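Local coordinates for protein putative isomerase (Streptomyces coelicolor A3, PDB 2OQH) that belongs to the mandelate racemase/muconate lactonizing enzyme group of the enolase superfamily and probably acts on sugar acids, perhaps dehydrating D-glucarate, at residues 358-361 with 362-365; 201-204 with 205-208; 65-68 with 69-72. All coordinates share one frame; numbering follows the deposited sequence.

Contact 1. Residues 358-361 with 362-365; sequences DEDK and LRHY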
loop_
_atom_site.group_PDB
_atom_site.type_symbol
_atom_site.label_atom_id
_atom_site.label_comp_id
_atom_site.label_asym_id
_atom_site.label_seq_id
_atom_site.Cartn_x
_atom_site.Cartn_y
_atom_site.Cartn_z
ATOM N N ASP A 358 6.666 7.809 19.907
ATOM C CA ASP A 358 6.387 7.861 21.341
ATOM C C ASP A 358 6.602 6.446 21.884
ATOM O O ASP A 358 5.771 5.556 21.673
ATOM C CB ASP A 358 4.930 8.276 21.562
ATOM C CG ASP A 358 4.577 8.444 23.027
ATOM O OD1 ASP A 358 4.953 7.580 23.846
ATOM O OD2 ASP A 358 3.897 9.442 23.353
ATOM N N GLU A 359 7.709 6.227 22.584
ATOM C CA GLU A 359 7.984 4.898 23.113
ATOM C C GLU A 359 7.007 4.425 24.180
ATOM O O GLU A 359 6.717 3.231 24.275
ATOM C CB GLU A 359 9.419 4.826 23.633
ATOM C CG GLU A 359 10.429 4.594 22.520
ATOM C CD GLU A 359 11.848 4.850 22.961
ATOM O OE1 GLU A 359 12.186 4.426 24.087
ATOM O OE2 GLU A 359 12.622 5.463 22.187
ATOM N N ASP A 360 6.485 5.351 24.976
ATOM C CA ASP A 360 5.535 4.974 26.016
ATOM C C ASP A 360 4.309 4.335 25.367
ATOM O O ASP A 360 3.854 3.279 25.799
ATOM C CB ASP A 360 5.123 6.200 26.841
ATOM C CG ASP A 360 6.300 6.851 27.540
ATOM O OD1 ASP A 360 7.138 6.109 28.105
ATOM O OD2 ASP A 360 6.390 8.099 27.532
ATOM N N LYS A 361 3.791 4.968 24.319
ATOM C CA LYS A 361 2.627 4.440 23.612
ATOM C C LYS A 361 2.970 3.109 22.960
ATOM O O LYS A 361 2.167 2.171 22.975
ATOM C CB LYS A 361 2.152 5.425 22.540
ATOM C CG LYS A 361 1.537 6.709 23.095
ATOM C CD LYS A 361 0.871 7.507 21.983
ATOM C CE LYS A 361 0.043 8.655 22.527
ATOM N NZ LYS A 361 -0.708 9.364 21.440
ATOM N N LEU A 362 4.164 3.040 22.374
ATOM C CA LEU A 362 4.622 1.814 21.734
ATOM C C LEU A 362 4.571 0.701 22.774
ATOM O O LEU A 362 4.008 -0.369 22.537
ATOM C CB LEU A 362 6.059 1.976 21.225
ATOM C CG LEU A 362 6.766 0.705 20.734
ATOM C CD1 LEU A 362 6.056 0.164 19.474
ATOM C CD2 LEU A 362 8.234 1.017 20.439
ATOM N N ARG A 363 5.162 0.964 23.933
ATOM C CA ARG A 363 5.172 -0.027 24.993
ATOM C C ARG A 363 3.729 -0.332 25.400
ATOM O O ARG A 363 3.379 -1.480 25.655
ATOM C CB ARG A 363 5.979 0.489 26.188
ATOM C CG ARG A 363 6.536 -0.615 27.068
ATOM C CD ARG A 363 7.384 -0.053 28.204
ATOM N NE ARG A 363 6.665 0.974 28.956
ATOM C CZ ARG A 363 6.811 2.283 28.766
ATOM N NH1 ARG A 363 7.666 2.732 27.850
ATOM N NH2 ARG A 363 6.081 3.140 29.475
ATOM N N HIS A 364 2.889 0.698 25.442
ATOM C CA HIS A 364 1.484 0.519 25.812
ATOM C C HIS A 364 0.741 -0.420 24.858
ATOM O O HIS A 364 0.105 -1.388 25.282
ATOM C CB HIS A 364 0.779 1.883 25.846
ATOM C CG HIS A 364 -0.708 1.800 26.031
ATOM N ND1 HIS A 364 -1.296 1.341 27.193
ATOM C CD2 HIS A 364 -1.726 2.124 25.200
ATOM C CE1 HIS A 364 -2.611 1.386 27.067
ATOM N NE2 HIS A 364 -2.898 1.859 25.866
ATOM N N TYR A 365 0.831 -0.140 23.562
ATOM C CA TYR A 365 0.135 -0.955 22.578
ATOM C C TYR A 365 0.726 -2.330 22.343
ATOM O O TYR A 365 0.091 -3.171 21.706
ATOM C CB TYR A 365 0.011 -0.179 21.273
ATOM C CG TYR A 365 -0.969 0.959 21.432
ATOM C CD1 TYR A 365 -2.323 0.705 21.638
ATOM C CD2 TYR A 365 -0.542 2.284 21.441
ATOM C CE1 TYR A 365 -3.231 1.738 21.855
ATOM C CE2 TYR A 365 -1.446 3.334 21.657
ATOM C CZ TYR A 365 -2.792 3.047 21.867
ATOM O OH TYR A 365 -3.696 4.062 22.112
#

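Contact 2. Residues 201-204 with 205-208; sequences AWSV and PDSV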
loop_
_atom_site.group_PDB
_atom_site.type_symbol
_atom_site.label_atom_id
_atom_site.label_comp_id
_atom_site.label_asym_id
_atom_site.label_seq_id
_atom_site.Cartn_x
_atom_site.Cartn_y
_atom_site.Cartn_z
ATOM N N ALA A 201 -11.995 -12.557 -7.007
ATOM C CA ALA A 201 -13.128 -13.411 -6.668
ATOM C C ALA A 201 -13.975 -13.823 -7.875
ATOM O O ALA A 201 -14.773 -14.750 -7.775
ATOM C CB ALA A 201 -14.013 -12.728 -5.622
ATOM N N TRP A 202 -13.814 -13.149 -9.010
ATOM C CA TRP A 202 -14.597 -13.509 -10.194
ATOM C C TRP A 202 -13.862 -14.502 -11.084
ATOM O O TRP A 202 -12.631 -14.486 -11.167
ATOM C CB TRP A 202 -14.907 -12.293 -11.065
ATOM C CG TRP A 202 -15.620 -11.154 -10.411
ATOM C CD1 TRP A 202 -16.334 -11.177 -9.251
ATOM C CD2 TRP A 202 -15.749 -9.832 -10.939
ATOM N NE1 TRP A 202 -16.904 -9.946 -9.023
ATOM C CE2 TRP A 202 -16.562 -9.102 -10.048
ATOM C CE3 TRP A 202 -15.255 -9.192 -12.088
ATOM C CZ2 TRP A 202 -16.898 -7.762 -10.269
ATOM C CZ3 TRP A 202 -15.591 -7.850 -12.310
ATOM C CH2 TRP A 202 -16.403 -7.154 -11.403
ATOM N N SER A 203 -14.626 -15.347 -11.767
ATOM C CA SER A 203 -14.053 -16.316 -12.693
ATOM C C SER A 203 -13.695 -15.513 -13.938
ATOM O O SER A 203 -14.147 -14.380 -14.092
ATOM C CB SER A 203 -15.082 -17.380 -13.062
ATOM O OG SER A 203 -16.133 -16.823 -13.833
ATOM N N VAL A 204 -12.896 -16.084 -14.830
ATOM C CA VAL A 204 -12.537 -15.349 -16.032
ATOM C C VAL A 204 -13.760 -15.027 -16.897
ATOM O O VAL A 204 -13.911 -13.892 -17.356
ATOM C CB VAL A 204 -11.490 -16.106 -16.869
ATOM C CG1 VAL A 204 -11.148 -15.299 -18.107
ATOM C CG2 VAL A 204 -10.231 -16.335 -16.033
ATOM N N PRO A 205 -14.646 -16.018 -17.131
ATOM C CA PRO A 205 -15.843 -15.778 -17.947
ATOM C C PRO A 205 -16.737 -14.690 -17.348
ATOM O O PRO A 205 -17.301 -13.878 -18.076
ATOM C CB PRO A 205 -16.536 -17.145 -17.967
ATOM C CG PRO A 205 -15.388 -18.101 -17.886
ATOM C CD PRO A 205 -14.519 -17.455 -16.816
ATOM N N ASP A 206 -16.875 -14.688 -16.024
ATOM C CA ASP A 206 -17.693 -13.675 -15.364
ATOM C C ASP A 206 -16.991 -12.322 -15.378
ATOM O O ASP A 206 -17.648 -11.280 -15.365
ATOM C CB ASP A 206 -18.020 -14.071 -13.920
ATOM C CG ASP A 206 -19.085 -15.152 -13.835
ATOM O OD1 ASP A 206 -20.081 -15.071 -14.586
ATOM O OD2 ASP A 206 -18.935 -16.075 -13.010
ATOM N N SER A 207 -15.659 -12.337 -15.405
ATOM C CA SER A 207 -14.891 -11.094 -15.445
ATOM C C SER A 207 -15.065 -10.413 -16.799
ATOM O O SER A 207 -15.125 -9.184 -16.884
ATOM C CB SER A 207 -13.402 -11.362 -15.181
ATOM O OG SER A 207 -13.187 -11.755 -13.839
ATOM N N VAL A 208 -15.144 -11.215 -17.855
ATOM C CA VAL A 208 -15.324 -10.698 -19.209
ATOM C C VAL A 208 -16.726 -10.101 -19.353
ATOM O O VAL A 208 -16.882 -8.987 -19.851
ATOM C CB VAL A 208 -15.133 -11.820 -20.259
ATOM C CG1 VAL A 208 -15.417 -11.305 -21.660
ATOM C CG2 VAL A 208 -13.714 -12.352 -20.185
HETATM O O HOH W 1 -17.387 -15.950 -10.972
#

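Contact 3. Residues 65-68 with 69-72; sequences PDLI and GTSP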
loop_
_atom_site.group_PDB
_atom_site.type_symbol
_atom_site.label_atom_id
_atom_site.label_comp_id
_atom_site.label_asym_id
_atom_site.label_seq_id
_atom_site.Cartn_x
_atom_site.Cartn_y
_atom_site.Cartn_z
ATOM N N PRO A 65 20.313 -10.896 14.373
ATOM C CA PRO A 65 21.732 -11.178 14.619
ATOM C C PRO A 65 22.617 -10.860 13.415
ATOM O O PRO A 65 23.760 -10.442 13.574
ATOM C CB PRO A 65 21.737 -12.668 14.958
ATOM C CG PRO A 65 20.383 -12.888 15.569
ATOM C CD PRO A 65 19.482 -12.077 14.661
ATOM N N ASP A 66 22.082 -11.055 12.215
ATOM C CA ASP A 66 22.841 -10.804 10.989
ATOM C C ASP A 66 23.077 -9.319 10.682
ATOM O O ASP A 66 23.923 -8.990 9.847
ATOM C CB ASP A 66 22.148 -11.466 9.784
ATOM C CG ASP A 66 22.275 -12.988 9.784
ATOM O OD1 ASP A 66 23.412 -13.508 9.919
ATOM O OD2 ASP A 66 21.233 -13.673 9.627
ATOM N N LEU A 67 22.345 -8.424 11.349
ATOM C CA LEU A 67 22.497 -6.983 11.111
ATOM C C LEU A 67 23.420 -6.273 12.095
ATOM O O LEU A 67 23.868 -5.155 11.835
ATOM C CB LEU A 67 21.137 -6.283 11.161
ATOM C CG LEU A 67 20.150 -6.521 10.019
ATOM C CD1 LEU A 67 18.734 -6.412 10.555
ATOM C CD2 LEU A 67 20.401 -5.513 8.913
ATOM N N ILE A 68 23.696 -6.902 13.229
ATOM C CA ILE A 68 24.564 -6.275 14.217
ATOM C C ILE A 68 25.987 -6.103 13.691
ATOM O O ILE A 68 26.637 -7.069 13.298
ATOM C CB ILE A 68 24.587 -7.092 15.514
ATOM C CG1 ILE A 68 23.166 -7.191 16.074
ATOM C CG2 ILE A 68 25.511 -6.434 16.539
ATOM C CD1 ILE A 68 22.482 -5.836 16.267
ATOM N N GLY A 69 26.463 -4.862 13.670
ATOM C CA GLY A 69 27.810 -4.607 13.193
ATOM C C GLY A 69 27.859 -4.149 11.747
ATOM O O GLY A 69 28.930 -3.831 11.221
ATOM N N THR A 70 26.700 -4.117 11.099
ATOM C CA THR A 70 26.617 -3.682 9.710
ATOM C C THR A 70 26.184 -2.228 9.640
ATOM O O THR A 70 25.624 -1.683 10.588
ATOM C CB THR A 70 25.590 -4.510 8.908
ATOM O OG1 THR A 70 24.277 -4.298 9.446
ATOM C CG2 THR A 70 25.930 -5.986 8.968
ATOM N N SER A 71 26.449 -1.603 8.503
ATOM C CA SER A 71 26.070 -0.218 8.291
ATOM C C SER A 71 24.626 -0.181 7.798
ATOM O O SER A 71 24.211 -1.039 7.029
ATOM C CB SER A 71 26.987 0.410 7.243
ATOM O OG SER A 71 26.497 1.670 6.829
ATOM N N PRO A 72 23.830 0.796 8.260
ATOM C CA PRO A 72 22.440 0.858 7.791
ATOM C C PRO A 72 22.406 1.215 6.303
ATOM O O PRO A 72 21.399 1.026 5.621
ATOM C CB PRO A 72 21.821 1.937 8.682
ATOM C CG PRO A 72 22.992 2.808 9.031
ATOM C CD PRO A 72 24.081 1.808 9.303
#

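Contact 1. Residues 358-361 with 362-365
Asp360 and Arg363 stand one helical turn apart on the same side of the first turns of helix 359-368. Their side chains run alongside and point the same way, and Asp360 OD1 lies at the edge of the guanidinium, in its plane, 3.4 Å from both Arg363 NH1 and Arg363 NH2. Both hydrogen bonds are long and weak, but together they make a salt bridge in which two N-H groups share one oxygen, with the carboxylate plane turned 78° against the guanidinium. The bend in the arginine chain (chi3 52°) folds its head back toward Asp360. An acidic residue probably suits this first turn, where the amide dipoles would place partial positive charge.

Asp358 is the N-cap. Its OD1 accepts from Lys361 N at 2.9 Å, the N-H arriving from above the carboxylate plane, so an amide with no earlier helical carbonyl to bond is satisfied. The main-chain bonds then begin: Leu362 N gives to Asp358 O at 3.1 Å, Arg363 N to Glu359 O and His364 N to Asp360 O. Tyr365 N gives to Lys361 O at 2.7 Å, nearly straight at 169°, while Tyr365 CD2 lies 3.1 Å from the same oxygen. Beyond the helix, Asp332 takes the polar ends of Lys361 and Tyr365, its OD1 paired with Lys361 NZ and its OD2 with Tyr365 OH. A phenylalanine in place of Tyr365 would probably leave Asp332 OD2 without its hydroxyl partner and the ring less firmly fixed in rotation.

Leu362, buried and apolar, drops onto Trp11 and Val13 of strand 5-15 and Trp47 of strand 45-51, and Tyr365 also rests on Val13. This C-terminal helix thus packs against the three-stranded antiparallel sheet of the N-terminal domain.

Contact 2. Residues 201-204 with 205-208
Ser203 OG sits between its own backbone N and carbonyl carbon (chi1 68°), which swings it over the start of helix 204-214 and within 3.1 Å of Asp206 N. Asp206 in turn carries CG beside its backbone N (chi1 -75°), bringing its carboxylate back toward the serine. Ser203 OG gives its proton to Asp206 OD2 at 3.0 Å, meeting that oxygen from above the carboxylate plane, and accepts from Asp206 N with an N-H...O angle of 157°. The small hydroxyl therefore acts as donor and acceptor at once. One water completes the cluster, accepting from Ser203 N and donating to Asp206 OD2 at 2.6 Å.

Ser203 is the N-cap of this helix, which follows strand 193-197 in the C-terminal TIM-barrel domain; the loop between them carries the chain out of the barrel sheet into its outer layer of helices. Proline suits the first turn at Pro205, since its nitrogen has no hydrogen and none is needed so early in a helix. The price is a tight fit, Val204 CB lying 3.3 Å from Pro205 CD. Val208, a turn further on, gives its N-H to Val204 O.

Ser203 O is gripped by two donors of Ser207, which reach it from opposite faces of the carbonyl plane: Ser207 N at 2.9 Å and Ser207 OG at 2.8 Å. The hydroxyl of buried Ser207 is thereby satisfied, while Ser207 OG also lies at the edge of the Trp202 indole, in plane, 3.7 Å from Trp202 CE3. Trp202 NE1 points its own N-H elsewhere, to Thr172 O and Asp178 OD2. Around the pair, Pro225 touches both Trp202 and Ser207, and Val235 of helix 228-238 packs on Ser207.

Contact 3. Residues 65-68 with 69-72
Leu67 and Thr70 meet at an oblique crossing of their side chains, the threonine directed back toward the segment before it and the leucine running past its hydroxyl. Thr70 OG1 lies 4.1 Å from both Leu67 CB and Leu67 CD2, so the hydroxyl touches the flank of the leucine but finds its real partner in the main chain. Thr70 OG1 gives its proton to Leu67 O at 2.6 Å. With chi1 at 64°, OG1 lies between the threonine's own N and carbonyl carbon; this rotation also leaves the methyl, Thr70 CG2, beside the backbone N, 3.7 Å from Asp66 O.

The backbone forms a type II beta turn from Leu67 to Thr70, closed by Thr70 N giving to Leu67 O at 3.1 Å. Gly69 fills the third position of the turn, where phi is positive (98°); a side chain there would collide with Ile68 O. Ile68, by contrast, points its CB away, though CB and CG2 still lie against Gly69 N.

The turn lies in the loop after helix 54-63 in the N-terminal domain. Leu67, buried, packs on Val8 of strand 5-15, and Thr70 touches Ile5 at the start of that strand; the backbone of Ile5 also hydrogen-bonds with Gly69 and Thr70.

Two donors of one residue thus converge on a single carbonyl oxygen from the same face of its plane: OG1 tilted only 23° from that plane, N well above it. Threonine suits the place because its hydroxyl adds a second bond to the turn's own, a double grip that should hold both the turn and the threonine's rotation in place.

In the fold
From the N terminus the three contacts come in the order 3, 2, 1, each shut before the next opens, with none crossing or enclosing another. Contact 3 turns the loop between helices 54-63 and 75-81 in the N-terminal domain and sets it beside strand 5-15. Contact 2 ends the loop after strand 193-197 and starts helix 204-214 in the barrel domain, its centre about 47 Å from that of contact 3 and across the chain's middle. Contact 1 then opens the last helix, 359-368, which comes back from the barrel domain to strands 5-15 and 45-51. Strand 5-15 is therefore shared by contacts 1 and 3, whose centres are about 25 Å apart.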